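Local structure of putative mannose-1-phosphate guanylyl transferase (Thermus thermophilus, 2CU2) at residues A[77-90]-A[221-234]. The protein probably transfers a guanylyl group from GTP to mannose 1-phosphate, yielding GDP-mannose, as expected of a mannose-1-phosphate guanylyltransferase. Numbering follows the deposited sequence.
Sequences LEPLGRDTAGAVLL and LEEVYAGLPKISID
The Tyr225 ring carries Pro79 over one face: CD of Pro79 stands 4.2 Å from the ring centroid and 23° off the normal, a CH-pi contact displaced toward the rim. At the ring's edge, in its plane, lie two backbone oxygens, Leu80 O and Gly86 O; Leu80 O comes to 3.1 Å from CE2 of Tyr225. CB of Arg82 and CD1 of Leu90 approach the ring obliquely. The phenol end reaches the start of helix 83-98, against Gly86, whose lack of a side chain leaves room for the hydroxyl. At the edge of the Arg82 guanidinium, near its plane, lie Ala226 O and Leu228 O, the latter tilted somewhat out of it. NE of Arg82 donates to Leu228 O at 2.8 Å in a bent bond, and NH2 makes a weak bond to Ala226 O. A bend at chi2 turns the chain toward these carbonyls, at the end of helix 221-226 and in the loop after it. Both segments belong to the nucleotidyltransferase domain of the GT-A clan: 77-90 leads from parallel strand 74-78 into helix 83-98, and 221-234 passes from helix 221-226 to helix 233-238. The axes of 83-90 and 221-226 run roughly antiparallel, at 146°, and approach to 12.0 Å; between them the side chains of Leu90 and Leu221 cross at about a right angle. Nearer Ser232, which caps Tyr235 N through its OG, the N-H of Ile233 points almost straight (165°) at Thr84 OG1, 2.7 Å away. Chi1 sets that oxygen between backbone N and carbonyl carbon, in position to accept, and the bond ties the first turns of two helices. A water sits 2.8 Å from Arg82 O and 3.0 Å from Pro229 O, within hydrogen-bonding distance of both, while Leu89 and Leu228 meet tip to tip, CD2 to CD2, beside helix 206-216.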
ATOM      1  N   LEU A  77     -14.815  20.826 -26.747  1.00 40.45           N
ATOM      2  CA  LEU A  77     -14.874  19.376 -26.683  1.00 40.43           C
ATOM      3  C   LEU A  77     -14.308  18.710 -27.927  1.00 41.42           C
ATOM      4  O   LEU A  77     -14.820  18.901 -29.030  1.00 41.00           O
ATOM      5  CB  LEU A  77     -16.324  18.934 -26.461  1.00 42.06           C
ATOM      6  CG  LEU A  77     -17.021  19.572 -25.252  1.00 43.75           C
ATOM      7  CD1 LEU A  77     -18.463  19.103 -25.186  1.00 43.80           C
ATOM      8  CD2 LEU A  77     -16.282  19.203 -23.965  1.00 42.96           C
ATOM      9  N   GLU A  78     -13.245  17.934 -27.737  1.00 41.40           N
ATOM     10  CA  GLU A  78     -12.602  17.209 -28.826  1.00 43.15           C
ATOM     11  C   GLU A  78     -13.329  15.879 -28.998  1.00 43.57           C
ATOM     12  O   GLU A  78     -13.334  15.042 -28.094  1.00 44.28           O
ATOM     13  CB  GLU A  78     -11.126  16.959 -28.499  1.00 44.54           C
ATOM     14  CG  GLU A  78     -10.328  18.225 -28.234  1.00 48.50           C
ATOM     15  CD  GLU A  78      -8.991  17.962 -27.547  1.00 52.27           C
ATOM     16  OE1 GLU A  78      -8.058  17.458 -28.212  1.00 54.46           O
ATOM     17  OE2 GLU A  78      -8.870  18.269 -26.341  1.00 55.27           O
ATOM     18  N   PRO A  79     -13.957  15.668 -30.164  1.00 43.96           N
ATOM     19  CA  PRO A  79     -14.688  14.426 -30.434  1.00 44.26           C
ATOM     20  C   PRO A  79     -13.847  13.151 -30.375  1.00 44.24           C
ATOM     21  O   PRO A  79     -14.336  12.098 -29.968  1.00 43.92           O
ATOM     22  CB  PRO A  79     -15.285  14.670 -31.824  1.00 44.39           C
ATOM     23  CG  PRO A  79     -14.332  15.635 -32.447  1.00 44.40           C
ATOM     24  CD  PRO A  79     -14.044  16.586 -31.313  1.00 44.45           C
ATOM     25  N   LEU A  80     -12.588  13.249 -30.788  1.00 43.55           N
ATOM     26  CA  LEU A  80     -11.616  12.170 -30.754  1.00 43.46           C
ATOM     27  C   LEU A  80     -10.248  12.685 -30.318  1.00 41.85           C
ATOM     28  O   LEU A  80      -9.994  13.882 -30.256  1.00 42.41           O
ATOM     29  CB  LEU A  80     -11.521  11.590 -32.166  1.00 43.55           C
ATOM     30  CG  LEU A  80     -12.860  11.047 -32.664  1.00 44.89           C
ATOM     31  CD1 LEU A  80     -12.756  10.432 -34.062  1.00 46.30           C
ATOM     32  CD2 LEU A  80     -13.429   9.960 -31.757  1.00 46.49           C
ATOM     33  N   GLY A  81      -9.365  11.734 -29.968  1.00 41.15           N
ATOM     34  CA  GLY A  81      -7.999  12.130 -29.661  1.00 40.50           C
ATOM     35  C   GLY A  81      -7.187  12.350 -30.935  1.00 40.15           C
ATOM     36  O   GLY A  81      -6.947  11.447 -31.723  1.00 39.67           O
ATOM     37  N   ARG A  82      -6.796  13.620 -31.146  1.00 39.15           N
ATOM     38  CA  ARG A  82      -5.954  13.958 -32.288  1.00 39.61           C
ATOM     39  C   ARG A  82      -4.701  14.735 -31.870  1.00 39.95           C
ATOM     40  O   ARG A  82      -4.129  15.510 -32.626  1.00 39.56           O
ATOM     41  CB  ARG A  82      -6.785  14.786 -33.268  1.00 41.17           C
ATOM     42  CG  ARG A  82      -7.076  14.025 -34.561  1.00 44.45           C
ATOM     43  CD  ARG A  82      -7.643  12.627 -34.291  1.00 46.42           C
ATOM     44  NE  ARG A  82      -8.187  12.049 -35.522  1.00 46.67           N
ATOM     45  CZ  ARG A  82      -8.723  10.819 -35.443  1.00 50.08           C
ATOM     46  NH1 ARG A  82      -8.746  10.175 -34.288  1.00 48.16           N
ATOM     47  NH2 ARG A  82      -9.245  10.254 -36.536  1.00 49.91           N
ATOM     48  N   ASP A  83      -4.300  14.534 -30.601  1.00 39.05           N
ATOM     49  CA  ASP A  83      -3.102  15.206 -30.105  1.00 39.11           C
ATOM     50  C   ASP A  83      -3.305  16.718 -29.970  1.00 38.67           C
ATOM     51  O   ASP A  83      -4.416  17.232 -29.985  1.00 41.89           O
ATOM     52  CB  ASP A  83      -1.949  14.915 -31.069  1.00 41.95           C
ATOM     53  CG  ASP A  83      -0.710  14.541 -30.266  1.00 43.77           C
ATOM     54  OD1 ASP A  83       0.057  13.706 -30.749  1.00 45.69           O
ATOM     55  OD2 ASP A  83      -0.536  15.067 -29.171  1.00 45.06           O
ATOM     56  N   THR A  84      -2.176  17.431 -29.791  1.00 36.26           N
ATOM     57  CA  THR A  84      -2.249  18.879 -29.613  1.00 35.16           C
ATOM     58  C   THR A  84      -2.471  19.605 -30.943  1.00 34.50           C
ATOM     59  O   THR A  84      -3.019  20.698 -31.001  1.00 35.73           O
ATOM     60  CB  THR A  84      -0.936  19.348 -28.984  1.00 35.31           C
ATOM     61  OG1 THR A  84       0.124  19.133 -29.917  1.00 35.36           O
ATOM     62  CG2 THR A  84      -0.645  18.539 -27.717  1.00 32.45           C
ATOM     63  N   ALA A  85      -2.001  19.043 -32.070  1.00 32.56           N
ATOM     64  CA  ALA A  85      -2.222  19.723 -33.334  1.00 33.37           C
ATOM     65  C   ALA A  85      -3.716  19.891 -33.619  1.00 33.22           C
ATOM     66  O   ALA A  85      -4.151  20.879 -34.195  1.00 33.10           O
ATOM     67  CB  ALA A  85      -1.565  18.903 -34.437  1.00 34.52           C
ATOM     68  N   GLY A  86      -4.454  18.842 -33.213  1.00 34.06           N
ATOM     69  CA  GLY A  86      -5.903  18.893 -33.345  1.00 33.16           C
ATOM     70  C   GLY A  86      -6.511  19.910 -32.374  1.00 33.85           C
ATOM     71  O   GLY A  86      -7.361  20.714 -32.731  1.00 33.47           O
ATOM     72  N   ALA A  87      -6.059  19.911 -31.124  1.00 32.46           N
ATOM     73  CA  ALA A  87      -6.555  20.884 -30.158  1.00 31.15           C
ATOM     74  C   ALA A  87      -6.199  22.303 -30.612  1.00 29.83           C
ATOM     75  O   ALA A  87      -7.011  23.217 -30.507  1.00 29.71           O
ATOM     76  CB  ALA A  87      -5.963  20.604 -28.778  1.00 31.99           C
ATOM     77  N   VAL A  88      -4.987  22.488 -31.124  1.00 29.37           N
ATOM     78  CA  VAL A  88      -4.563  23.808 -31.585  1.00 28.05           C
ATOM     79  C   VAL A  88      -5.440  24.268 -32.757  1.00 29.75           C
ATOM     80  O   VAL A  88      -5.784  25.446 -32.862  1.00 29.31           O
ATOM     81  CB  VAL A  88      -3.077  23.797 -32.003  1.00 26.72           C
ATOM     82  CG1 VAL A  88      -2.722  25.091 -32.714  1.00 25.96           C
ATOM     83  CG2 VAL A  88      -2.190  23.630 -30.761  1.00 27.03           C
ATOM     84  N   LEU A  89      -5.802  23.333 -33.629  1.00 29.42           N
ATOM     85  CA  LEU A  89      -6.667  23.642 -34.764  1.00 30.53           C
ATOM     86  C   LEU A  89      -7.962  24.277 -34.260  1.00 30.60           C
ATOM     87  O   LEU A  89      -8.381  25.322 -34.746  1.00 31.10           O
ATOM     88  CB  LEU A  89      -6.995  22.366 -35.544  1.00 29.11           C
ATOM     89  CG  LEU A  89      -8.210  22.434 -36.478  1.00 30.28           C
ATOM     90  CD1 LEU A  89      -7.934  23.407 -37.611  1.00 29.09           C
ATOM     91  CD2 LEU A  89      -8.515  21.040 -37.023  1.00 31.19           C
ATOM     92  N   LEU A  90      -8.586  23.642 -33.276  1.00 31.85           N
ATOM     93  CA  LEU A  90      -9.839  24.139 -32.724  1.00 33.73           C
ATOM     94  C   LEU A  90      -9.657  25.513 -32.075  1.00 33.78           C
ATOM     95  O   LEU A  90     -10.496  26.398 -32.168  1.00 33.92           O
ATOM     96  CB  LEU A  90     -10.330  23.136 -31.680  1.00 33.86           C
ATOM     97  CG  LEU A  90     -10.531  21.735 -32.259  1.00 35.53           C
ATOM     98  CD1 LEU A  90     -11.255  20.800 -31.285  1.00 35.08           C
ATOM     99  CD2 LEU A  90     -11.363  21.743 -33.540  1.00 36.27           C
ATOM    100  N   LEU A 221     -17.790  19.461 -36.888  1.00 35.13           N
ATOM    101  CA  LEU A 221     -16.612  19.149 -36.089  1.00 36.81           C
ATOM    102  C   LEU A 221     -16.323  17.646 -36.076  1.00 35.98           C
ATOM    103  O   LEU A 221     -15.199  17.194 -36.258  1.00 36.69           O
ATOM    104  CB  LEU A 221     -16.858  19.644 -34.662  1.00 37.59           C
ATOM    105  CG  LEU A 221     -15.679  19.357 -33.730  1.00 37.42           C
ATOM    106  CD1 LEU A 221     -14.362  19.927 -34.262  1.00 38.49           C
ATOM    107  CD2 LEU A 221     -15.869  19.950 -32.334  1.00 38.58           C
ATOM    108  N   GLU A 222     -17.386  16.864 -35.811  1.00 35.84           N
ATOM    109  CA  GLU A 222     -17.223  15.416 -35.775  1.00 37.83           C
ATOM    110  C   GLU A 222     -16.641  14.883 -37.085  1.00 37.39           C
ATOM    111  O   GLU A 222     -15.693  14.110 -37.114  1.00 36.50           O
ATOM    112  CB  GLU A 222     -18.595  14.789 -35.521  1.00 41.93           C
ATOM    113  CG  GLU A 222     -18.676  14.097 -34.160  1.00 51.48           C
ATOM    114  CD  GLU A 222     -19.273  12.720 -34.332  1.00 56.96           C
ATOM    115  OE1 GLU A 222     -19.466  12.303 -35.465  1.00 59.57           O
ATOM    116  OE2 GLU A 222     -19.541  12.070 -33.323  1.00 60.86           O
ATOM    117  N   GLU A 223     -17.275  15.294 -38.200  1.00 35.39           N
ATOM    118  CA  GLU A 223     -16.800  14.847 -39.504  1.00 35.43           C
ATOM    119  C   GLU A 223     -15.336  15.230 -39.730  1.00 34.84           C
ATOM    120  O   GLU A 223     -14.492  14.403 -40.047  1.00 33.66           O
ATOM    121  CB  GLU A 223     -17.679  15.489 -40.577  1.00 37.23           C
ATOM    122  CG  GLU A 223     -17.258  15.089 -41.992  1.00 37.70           C
ATOM    123  CD  GLU A 223     -16.252  16.087 -42.517  1.00 39.45           C
ATOM    124  OE1 GLU A 223     -16.532  17.276 -42.480  1.00 41.29           O
ATOM    125  OE2 GLU A 223     -15.187  15.662 -42.962  1.00 40.28           O
ATOM    126  N   VAL A 224     -15.092  16.551 -39.578  1.00 33.46           N
ATOM    127  CA  VAL A 224     -13.740  17.070 -39.793  1.00 33.20           C
ATOM    128  C   VAL A 224     -12.692  16.338 -38.942  1.00 34.92           C
ATOM    129  O   VAL A 224     -11.655  15.907 -39.426  1.00 35.06           O
ATOM    130  CB  VAL A 224     -13.728  18.568 -39.476  1.00 32.61           C
ATOM    131  CG1 VAL A 224     -12.290  19.089 -39.488  1.00 29.38           C
ATOM    132  CG2 VAL A 224     -14.535  19.336 -40.505  1.00 29.98           C
ATOM    133  N   TYR A 225     -12.976  16.244 -37.620  1.00 34.95           N
ATOM    134  CA  TYR A 225     -11.991  15.647 -36.710  1.00 37.85           C
ATOM    135  C   TYR A 225     -11.693  14.178 -37.052  1.00 39.43           C
ATOM    136  O   TYR A 225     -10.572  13.698 -36.942  1.00 39.45           O
ATOM    137  CB  TYR A 225     -12.505  15.763 -35.267  1.00 38.21           C
ATOM    138  CG  TYR A 225     -11.439  16.305 -34.369  1.00 36.71           C
ATOM    139  CD1 TYR A 225     -11.001  17.616 -34.530  1.00 36.36           C
ATOM    140  CD2 TYR A 225     -10.920  15.531 -33.326  1.00 35.81           C
ATOM    141  CE1 TYR A 225     -10.063  18.154 -33.659  1.00 36.96           C
ATOM    142  CE2 TYR A 225      -9.972  16.063 -32.459  1.00 36.24           C
ATOM    143  CZ  TYR A 225      -9.535  17.366 -32.629  1.00 38.42           C
ATOM    144  OH  TYR A 225      -8.575  17.898 -31.784  1.00 40.53           O
ATOM    145  N   ALA A 226     -12.750  13.443 -37.451  1.00 38.25           N
ATOM    146  CA  ALA A 226     -12.559  12.015 -37.722  1.00 38.24           C
ATOM    147  C   ALA A 226     -11.515  11.762 -38.825  1.00 39.44           C
ATOM    148  O   ALA A 226     -10.729  10.825 -38.780  1.00 39.72           O
ATOM    149  CB  ALA A 226     -13.907  11.398 -38.119  1.00 38.01           C
ATOM    150  N   GLY A 227     -11.548  12.627 -39.861  1.00 39.22           N
ATOM    151  CA  GLY A 227     -10.647  12.421 -41.002  1.00 38.23           C
ATOM    152  C   GLY A 227      -9.277  13.094 -40.826  1.00 39.66           C
ATOM    153  O   GLY A 227      -8.436  13.110 -41.719  1.00 37.63           O
ATOM    154  N   LEU A 228      -9.076  13.700 -39.646  1.00 39.67           N
ATOM    155  CA  LEU A 228      -7.827  14.388 -39.344  1.00 40.99           C
ATOM    156  C   LEU A 228      -6.785  13.388 -38.819  1.00 41.63           C
ATOM    157  O   LEU A 228      -7.095  12.478 -38.061  1.00 41.86           O
ATOM    158  CB  LEU A 228      -8.193  15.405 -38.247  1.00 42.01           C
ATOM    159  CG  LEU A 228      -7.239  16.591 -38.073  1.00 43.48           C
ATOM    160  CD1 LEU A 228      -7.112  17.491 -39.297  1.00 43.01           C
ATOM    161  CD2 LEU A 228      -7.705  17.515 -36.957  1.00 42.11           C
ATOM    162  N   PRO A 229      -5.527  13.538 -39.279  1.00 41.08           N
ATOM    163  CA  PRO A 229      -4.431  12.695 -38.794  1.00 41.56           C
ATOM    164  C   PRO A 229      -4.004  13.104 -37.374  1.00 42.03           C
ATOM    165  O   PRO A 229      -3.955  14.279 -37.016  1.00 41.88           O
ATOM    166  CB  PRO A 229      -3.275  12.929 -39.754  1.00 41.56           C
ATOM    167  CG  PRO A 229      -3.446  14.346 -40.278  1.00 41.79           C
ATOM    168  CD  PRO A 229      -5.030  14.472 -40.278  1.00 40.33           C
ATOM    169  N   LYS A 230      -3.680  12.094 -36.544  1.00 42.65           N
ATOM    170  CA  LYS A 230      -3.237  12.374 -35.177  1.00 42.12           C
ATOM    171  C   LYS A 230      -1.759  12.772 -35.135  1.00 41.55           C
ATOM    172  O   LYS A 230      -0.865  11.993 -35.446  1.00 41.21           O
ATOM    173  CB  LYS A 230      -3.460  11.110 -34.328  1.00 43.54           C
ATOM    174  CG  LYS A 230      -3.003  11.280 -32.871  1.00 45.87           C
ATOM    175  CD  LYS A 230      -3.042   9.969 -32.083  1.00 46.69           C
ATOM    176  CE  LYS A 230      -2.426  10.097 -30.682  1.00 48.09           C
ATOM    177  NZ  LYS A 230      -3.093   9.167 -29.767  1.00 47.53           N
ATOM    178  N   ILE A 231      -1.512  14.049 -34.780  1.00 40.98           N
ATOM    179  CA  ILE A 231      -0.137  14.533 -34.709  1.00 40.92           C
ATOM    180  C   ILE A 231      -0.001  15.679 -33.708  1.00 41.44           C
ATOM    181  O   ILE A 231      -0.911  16.475 -33.498  1.00 40.51           O
ATOM    182  CB  ILE A 231       0.288  14.992 -36.110  1.00 42.31           C
ATOM    183  CG1 ILE A 231       1.785  15.296 -36.137  1.00 43.83           C
ATOM    184  CG2 ILE A 231      -0.462  16.280 -36.488  1.00 42.26           C
ATOM    185  CD1 ILE A 231       2.307  15.577 -37.545  1.00 43.82           C
ATOM    186  N   SER A 232       1.167  15.728 -33.032  1.00 39.64           N
ATOM    187  CA  SER A 232       1.415  16.824 -32.106  1.00 40.31           C
ATOM    188  C   SER A 232       1.718  18.110 -32.870  1.00 40.16           C
ATOM    189  O   SER A 232       2.093  18.104 -34.032  1.00 40.66           O
ATOM    190  CB  SER A 232       2.599  16.453 -31.211  1.00 39.89           C
ATOM    191  OG  SER A 232       3.817  16.811 -31.857  1.00 40.45           O
ATOM    192  N   ILE A 233       1.492  19.248 -32.196  1.00 39.88           N
ATOM    193  CA  ILE A 233       1.793  20.509 -32.852  1.00 40.28           C
ATOM    194  C   ILE A 233       3.304  20.720 -32.968  1.00 41.27           C
ATOM    195  O   ILE A 233       3.803  21.423 -33.835  1.00 39.65           O
ATOM    196  CB  ILE A 233       1.159  21.632 -32.037  1.00 40.58           C
ATOM    197  CG1 ILE A 233       1.293  22.961 -32.782  1.00 40.62           C
ATOM    198  CG2 ILE A 233       1.891  21.767 -30.688  1.00 39.53           C
ATOM    199  CD1 ILE A 233       0.538  22.955 -34.115  1.00 40.30           C
ATOM    200  N   ASP A 234       4.036  20.095 -32.024  1.00 42.95           N
ATOM    201  CA  ASP A 234       5.490  20.209 -32.038  1.00 46.16           C
ATOM    202  C   ASP A 234       6.094  19.577 -33.295  1.00 46.63           C
ATOM    203  O   ASP A 234       6.972  20.126 -33.947  1.00 47.07           O
ATOM    204  CB  ASP A 234       6.034  19.502 -30.794  1.00 48.78           C
ATOM    205  CG  ASP A 234       5.540  20.219 -29.546  1.00 51.28           C
ATOM    206  OD1 ASP A 234       4.384  20.004 -29.180  1.00 54.67           O
ATOM    207  OD2 ASP A 234       6.312  20.962 -28.947  1.00 52.16           O
TER
HETATM  208  O   HOH W   1      -3.774  16.597 -35.196  1.00 34.94           O